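Local coordinates for 3-oxoacyl-(Acyl-carrier protein) synthase (Burkholderia xenovorans, PDB 4EFI) that probably catalyses the condensation of an acyl group with malonyl-acyl-carrier protein, as a thiolase-fold 3-oxoacyl-(acyl-carrier protein) synthase of the KAS III type, at residues A[306-309]-A[310-313]; A[232-235]-A[236-239]; A[138-141]-A[142-146]. All blocks are in the same frame, centred on the assembly; numbering follows the deposited sequence.

Contact 1: A[306-309]-A[310-313]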
loop_
_atom_site.group_PDB
_atom_site.type_symbol
_atom_site.label_atom_id
_atom_site.label_comp_id
_atom_site.label_asym_id
_atom_site.label_seq_id
_atom_site.Cartn_x
_atom_site.Cartn_y
_atom_site.Cartn_z
ATOM N N ILE A 306 -1.605 1.861 2.982
ATOM C CA ILE A 306 -0.978 2.665 4.028
ATOM C C ILE A 306 -0.953 4.169 3.712
ATOM O O ILE A 306 -1.364 4.981 4.527
ATOM C CB ILE A 306 0.418 2.106 4.411
ATOM C CG1 ILE A 306 0.258 0.742 5.089
ATOM C CG2 ILE A 306 1.140 3.098 5.309
ATOM C CD1 ILE A 306 1.562 -0.007 5.317
ATOM N N PRO A 307 -0.476 4.571 2.518
ATOM C CA PRO A 307 -0.522 6.015 2.245
ATOM C C PRO A 307 -1.956 6.573 2.218
ATOM O O PRO A 307 -2.187 7.706 2.642
ATOM C CB PRO A 307 0.192 6.158 0.888
ATOM C CG PRO A 307 0.201 4.790 0.292
ATOM C CD PRO A 307 0.264 3.845 1.484
ATOM N N LEU A 308 -2.926 5.774 1.781
ATOM C CA LEU A 308 -4.327 6.216 1.797
ATOM C C LEU A 308 -4.788 6.396 3.245
ATOM O O LEU A 308 -5.460 7.382 3.590
ATOM C CB LEU A 308 -5.223 5.226 1.039
ATOM C CG LEU A 308 -6.706 5.615 0.955
ATOM C CD1 LEU A 308 -6.923 6.900 0.191
ATOM C CD2 LEU A 308 -7.475 4.452 0.331
ATOM N N LEU A 309 -4.355 5.506 4.120
ATOM C CA LEU A 309 -4.662 5.600 5.536
ATOM C C LEU A 309 -4.069 6.899 6.111
ATOM O O LEU A 309 -4.724 7.605 6.894
ATOM C CB LEU A 309 -4.115 4.365 6.254
ATOM C CG LEU A 309 -4.618 4.037 7.641
ATOM C CD1 LEU A 309 -6.081 3.711 7.615
ATOM C CD2 LEU A 309 -3.804 2.859 8.133
ATOM N N ILE A 310 -2.833 7.228 5.735
ATOM C CA ILE A 310 -2.216 8.471 6.190
ATOM C C ILE A 310 -3.067 9.655 5.765
ATOM O O ILE A 310 -3.361 10.530 6.567
ATOM C CB ILE A 310 -0.783 8.628 5.639
ATOM C CG1 ILE A 310 0.109 7.538 6.218
ATOM C CG2 ILE A 310 -0.218 10.027 5.925
ATOM C CD1 ILE A 310 1.471 7.435 5.592
ATOM N N THR A 311 -3.451 9.720 4.493
ATOM C CA THR A 311 -4.143 10.921 4.023
ATOM C C THR A 311 -5.558 11.045 4.566
ATOM O O THR A 311 -5.996 12.155 4.884
ATOM C CB THR A 311 -4.114 11.099 2.482
ATOM O OG1 THR A 311 -4.876 10.071 1.832
ATOM C CG2 THR A 311 -2.701 11.079 1.961
ATOM N N THR A 312 -6.291 9.949 4.685
ATOM C CA THR A 312 -7.667 10.032 5.143
ATOM C C THR A 312 -7.783 10.118 6.663
ATOM O O THR A 312 -8.764 10.686 7.163
ATOM C CB THR A 312 -8.563 8.873 4.636
ATOM O OG1 THR A 312 -8.196 7.647 5.268
ATOM C CG2 THR A 312 -8.493 8.717 3.148
ATOM N N GLU A 313 -6.813 9.578 7.410
ATOM C CA GLU A 313 -6.950 9.512 8.871
ATOM C C GLU A 313 -6.037 10.468 9.627
ATOM O O GLU A 313 -6.379 10.855 10.754
ATOM C CB GLU A 313 -6.719 8.082 9.385
ATOM C CG GLU A 313 -7.594 7.012 8.746
ATOM C CD GLU A 313 -9.055 7.374 8.700
ATOM O OE1 GLU A 313 -9.666 7.487 9.787
ATOM O OE2 GLU A 313 -9.627 7.520 7.595
#
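Ile306 to Glu313 make two turns of one alpha-helix, helix 305-313, a short buried helix of the thiolase fold. Four successive i to i+4 backbone bonds join 306-309 to 310-313. Ile310 N donates to Ile306 O at 2.9 Å, and Thr312 N to Leu308 O at 2.9 Å. Thr311 N meets Pro307 O in the same way. The last bond, Glu313 N to Leu309 O, is also 2.9 Å long but more bent, with an N-H...O angle of 144°.

The side chains meet one turn apart. Leu308 reaches forward along the helix because its CG lies anti to the backbone N (chi1 -178°). Its CD1 methyl comes to 3.8 Å from CG2 of Thr312. Leu309 makes the matching contact one residue on, where its CD1 lies 3.8 Å from Glu313 CG. Ile306 CG2 and Ile310 CD1 only approach, at 4.4 Å.

Thr311 OG1 stands 3.3 Å from Leu308 O, but it is also hydrogen-bonded to Thr351 on strand 349-353, its strongest partner, and to Ser24 on strand 17-26. Pro307 and Leu308 rest on strand 17-26 too, through Val22, Ser24 and Val26, so polar and apolar contacts together pin one face of the helix to the sheet.

At the end of the helix the Glu313 chain bends at chi2 (-48°) and folds back beside Thr312. The Thr312 hydroxyl, which accepts from Asn294, donates from OG1 to Glu313 OE2 at 2.7 Å, using the anti lone pair of that carboxylate oxygen.

Contact 2: A[232-235]-A[236-239]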
loop_
_atom_site.group_PDB
_atom_site.type_symbol
_atom_site.label_atom_id
_atom_site.label_comp_id
_atom_site.label_asym_id
_atom_site.label_seq_id
_atom_site.Cartn_x
_atom_site.Cartn_y
_atom_site.Cartn_z
ATOM N N PHE A 232 -6.392 -15.157 -7.057
ATOM C CA PHE A 232 -6.660 -16.255 -6.136
ATOM C C PHE A 232 -6.029 -15.965 -4.781
ATOM O O PHE A 232 -4.885 -15.560 -4.697
ATOM C CB PHE A 232 -6.086 -17.569 -6.689
ATOM C CG PHE A 232 -6.153 -18.706 -5.710
ATOM C CD1 PHE A 232 -7.309 -19.470 -5.602
ATOM C CD2 PHE A 232 -5.082 -18.992 -4.872
ATOM C CE1 PHE A 232 -7.395 -20.487 -4.706
ATOM C CE2 PHE A 232 -5.166 -20.021 -3.964
ATOM C CZ PHE A 232 -6.323 -20.773 -3.880
ATOM N N MET A 233 -6.799 -16.180 -3.727
ATOM C CA MET A 233 -6.296 -16.062 -2.368
ATOM C C MET A 233 -6.707 -17.257 -1.542
ATOM O O MET A 233 -7.894 -17.598 -1.477
ATOM C CB MET A 233 -6.865 -14.818 -1.685
ATOM C CG MET A 233 -6.681 -13.567 -2.458
ATOM S SD MET A 233 -7.374 -12.132 -1.582
ATOM C CE MET A 233 -6.303 -12.048 -0.145
ATOM N N ASP A 234 -5.740 -17.893 -0.891
ATOM C CA ASP A 234 -6.028 -18.936 0.089
ATOM C C ASP A 234 -6.124 -18.257 1.449
ATOM O O ASP A 234 -5.113 -18.016 2.108
ATOM C CB ASP A 234 -4.920 -20.010 0.095
ATOM C CG ASP A 234 -5.259 -21.206 0.966
ATOM O OD1 ASP A 234 -5.878 -21.005 2.021
ATOM O OD2 ASP A 234 -4.903 -22.345 0.584
ATOM N N GLY A 235 -7.348 -17.965 1.879
ATOM C CA GLY A 235 -7.549 -17.141 3.064
ATOM C C GLY A 235 -6.981 -17.722 4.343
ATOM O O GLY A 235 -6.424 -16.999 5.161
ATOM N N GLY A 236 -7.128 -19.030 4.508
ATOM C CA GLY A 236 -6.634 -19.708 5.692
ATOM C C GLY A 236 -5.123 -19.660 5.784
ATOM O O GLY A 236 -4.557 -19.404 6.856
ATOM N N GLU A 237 -4.453 -19.880 4.654
ATOM C CA GLU A 237 -2.996 -19.824 4.630
ATOM C C GLU A 237 -2.521 -18.396 4.879
ATOM O O GLU A 237 -1.599 -18.193 5.656
ATOM C CB GLU A 237 -2.450 -20.340 3.294
ATOM C CG GLU A 237 -2.624 -21.831 3.064
ATOM C CD GLU A 237 -1.724 -22.692 3.932
ATOM O OE1 GLU A 237 -0.641 -22.226 4.333
ATOM O OE2 GLU A 237 -2.105 -23.852 4.209
ATOM N N ILE A 238 -3.157 -17.412 4.252
ATOM C CA ILE A 238 -2.744 -16.028 4.452
ATOM C C ILE A 238 -2.954 -15.606 5.914
ATOM O O ILE A 238 -2.093 -14.936 6.493
ATOM C CB ILE A 238 -3.495 -15.096 3.499
ATOM C CG1 ILE A 238 -3.096 -15.398 2.055
ATOM C CG2 ILE A 238 -3.196 -13.640 3.828
ATOM C CD1 ILE A 238 -4.091 -14.924 1.037
ATOM N N PHE A 239 -4.085 -15.984 6.507
ATOM C CA PHE A 239 -4.349 -15.631 7.901
ATOM C C PHE A 239 -3.271 -16.192 8.826
ATOM O O PHE A 239 -2.751 -15.489 9.686
ATOM C CB PHE A 239 -5.737 -16.114 8.334
ATOM C CG PHE A 239 -6.084 -15.760 9.765
ATOM C CD1 PHE A 239 -6.676 -14.540 10.072
ATOM C CD2 PHE A 239 -5.809 -16.640 10.792
ATOM C CE1 PHE A 239 -6.989 -14.211 11.386
ATOM C CE2 PHE A 239 -6.115 -16.318 12.101
ATOM C CZ PHE A 239 -6.702 -15.104 12.398
HETATM O O HOH W 1 -4.485 -24.598 1.911
#
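The chain leaves strand 232-233, turns at Asp234 and enters helix 235-257, whose first i to i+4 bonds run from Ile238 N to Asp234 O and from Phe239 N to Gly235 O. Asp234 is the N-cap of this helix. The bond from Ile238 N to Asp234 O is 3.0 Å long and nearly straight. That from Phe239 N to Gly235 O is 2.9 Å long.

The Asp234 side chain supplies the capping bond. A chi1 of -173° carries the carboxylate over the first turn, and OD1 accepts from Glu237 N at 3.2 Å. The N-H comes from well above the carboxylate plane, 56° out of it. The cap thus gives Glu237 N an acceptor where no carbonyl of a preceding helical turn exists. The negative charge at the helix start would also be expected to interact well with the helix dipole.

OD2 has a different role. It forms a salt bridge with Arg222, which gives the cap residue a positive partner. Asp234 OD2 also lies 3.4 Å from Glu237 CG, so the aliphatic part of Glu237 packs alongside the Asp234 carboxylate. The Glu237 chain bends at chi2, and the two carboxylate planes stand almost perpendicular, 88° apart. A water donates to Asp234 OD2 at 2.6 Å and, weakly, to Glu237 OE2. It bridges two carboxylates that probably carry like charges, with Asp234 OD2 and Glu237 OE2 4.8 Å apart.

The apolar side of the junction is made by Met233 and Ile238, both of which also touch Leu205 on strand 205-206. Their side chains cross at about a right angle. The Met233 CE methyl meets Ile238 CD1 at 3.8 Å.

Contact 3: A[138-141]-A[142-146]; sequences GMNL and IQTGA
Leu141 and Ala146 close the C-terminal end of helix 130-143 in a Schellman motif, and backbone bonds carry most of the contact. Ile142 N donates to Gly138 O, and Gln143 N to Met139 O, in the normal helical pattern. Thr144 N to Asn140 O keeps the pattern; beyond it the bonds change. Ala146 N reaches back to Leu141 O at 2.9 Å, and Gly145 N to Ile142 O at 3.1 Å. Gly145 turns the chain out of the helix with a positive phi of 77°.

Thr144 adds a side-chain bond. Asn140 O is gripped twice by this one residue, by Thr144 N at 3.0 Å and by Thr144 OG1 at 3.0 Å. The two donors approach from opposite faces of the carbonyl plane. A chi1 of 67° turns the hydroxyl back over the last helical turn.

Van der Waals touches are few. The Thr144 CG2 methyl lies against the Asn140 amide, 3.8 Å from Asn140 ND2. Leu141 CD2 and Ala146 CB approach to 4.2 Å across the Schellman turn, a loose version of the apolar pair often found there.

A water links two side chains on the helix surface. It donates to Gln143 OE1 at 2.7 Å and to Asn140 OD1 at 3.3 Å. Gln143 OE1 also accepts from the backbone N of Gln15, at the end of strand 10-15.

The inner face of the helix end lies on strands. Met139 packs on Ala17 and Ile19 of strand 17-26 and on Leu182 of strand 176-184. Ile142 sits on Ala17, Leu182 and Thr184 of the same two strands.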
loop_
_atom_site.group_PDB
_atom_site.type_symbol
_atom_site.label_atom_id
_atom_site.label_comp_id
_atom_site.label_asym_id
_atom_site.label_seq_id
_atom_site.Cartn_x
_atom_site.Cartn_y
_atom_site.Cartn_z
ATOM N N GLY A 138 13.531 4.840 -1.500
ATOM C CA GLY A 138 13.636 6.257 -1.781
ATOM C C GLY A 138 14.545 7.011 -0.834
ATOM O O GLY A 138 15.344 7.864 -1.233
ATOM N N MET A 139 14.444 6.694 0.455
ATOM C CA MET A 139 15.293 7.342 1.441
ATOM C C MET A 139 16.750 6.919 1.281
ATOM O O MET A 139 17.658 7.720 1.479
ATOM C CB MET A 139 14.795 7.097 2.874
ATOM C CG MET A 139 13.469 7.766 3.133
ATOM S SD MET A 139 13.053 7.846 4.887
ATOM C CE MET A 139 11.717 9.029 4.822
ATOM N N ASN A 140 16.986 5.664 0.888
ATOM C CA ASN A 140 18.332 5.210 0.584
ATOM C C ASN A 140 18.910 5.996 -0.609
ATOM O O ASN A 140 20.082 6.412 -0.541
ATOM C CB ASN A 140 18.321 3.703 0.295
ATOM C CG ASN A 140 19.690 3.168 -0.047
ATOM O OD1 ASN A 140 20.395 2.643 0.799
ATOM N ND2 ASN A 140 20.045 3.251 -1.280
ATOM N N LEU A 141 18.113 6.247 -1.636
ATOM C CA LEU A 141 18.593 7.029 -2.785
ATOM C C LEU A 141 19.046 8.430 -2.329
ATOM O O LEU A 141 20.071 8.944 -2.774
ATOM C CB LEU A 141 17.500 7.180 -3.844
ATOM C CG LEU A 141 17.026 5.962 -4.665
ATOM C CD1 LEU A 141 15.927 6.356 -5.640
ATOM C CD2 LEU A 141 18.198 5.355 -5.395
ATOM N N ILE A 142 18.288 9.046 -1.436
ATOM C CA ILE A 142 18.607 10.376 -0.964
ATOM C C ILE A 142 19.832 10.335 -0.057
ATOM O O ILE A 142 20.758 11.128 -0.226
ATOM C CB ILE A 142 17.385 10.981 -0.264
ATOM C CG1 ILE A 142 16.335 11.306 -1.319
ATOM C CG2 ILE A 142 17.773 12.244 0.533
ATOM C CD1 ILE A 142 14.959 11.609 -0.748
ATOM N N GLN A 143 19.884 9.400 0.877
ATOM C CA GLN A 143 21.032 9.305 1.773
ATOM C C GLN A 143 22.360 9.107 1.032
ATOM O O GLN A 143 23.390 9.643 1.477
ATOM C CB GLN A 143 20.810 8.179 2.791
ATOM C CG GLN A 143 21.938 8.048 3.800
ATOM C CD GLN A 143 21.654 7.031 4.890
ATOM O OE1 GLN A 143 20.638 6.348 4.873
ATOM N NE2 GLN A 143 22.572 6.921 5.838
ATOM N N THR A 144 22.320 8.322 -0.051
ATOM C CA THR A 144 23.511 7.937 -0.835
ATOM C C THR A 144 23.856 8.962 -1.904
ATOM O O THR A 144 24.811 8.769 -2.687
ATOM C CB THR A 144 23.379 6.512 -1.514
ATOM O OG1 THR A 144 22.365 6.503 -2.543
ATOM C CG2 THR A 144 23.025 5.511 -0.536
ATOM N N GLY A 145 23.083 10.048 -1.952
ATOM C CA GLY A 145 23.359 11.146 -2.864
ATOM C C GLY A 145 22.958 10.889 -4.303
ATOM O O GLY A 145 23.414 11.588 -5.207
ATOM N N ALA A 146 22.162 9.855 -4.543
ATOM C CA ALA A 146 21.650 9.606 -5.885
ATOM C C ALA A 146 20.484 10.561 -6.214
ATOM O O ALA A 146 20.095 10.712 -7.381
ATOM C CB ALA A 146 21.214 8.144 -6.044
HETATM O O HOH W 2 20.941 3.957 3.732
#

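In the fold
All three contacts are local and follow one another along the chain; none nests in or crosses another. The two segments of each adjoin in sequence, so none encloses a loop. Contact 3 comes first, at the end of helix 130-143, just before strand 149-156 of the six-stranded sheet. Contact 2 follows, where strand 232-233 of a small two-stranded sheet passes into helix 235-257. Contact 1 comes last, in helix 305-313, followed by helix 315-320 and then strand 323-331. Contacts 1 and 3 both rest on strands 17-26 and 176-184, so the six-stranded sheet connects them. Contacts 2 and 3 lie on opposite sides of the chain's centre, their centres about 36 Å apart.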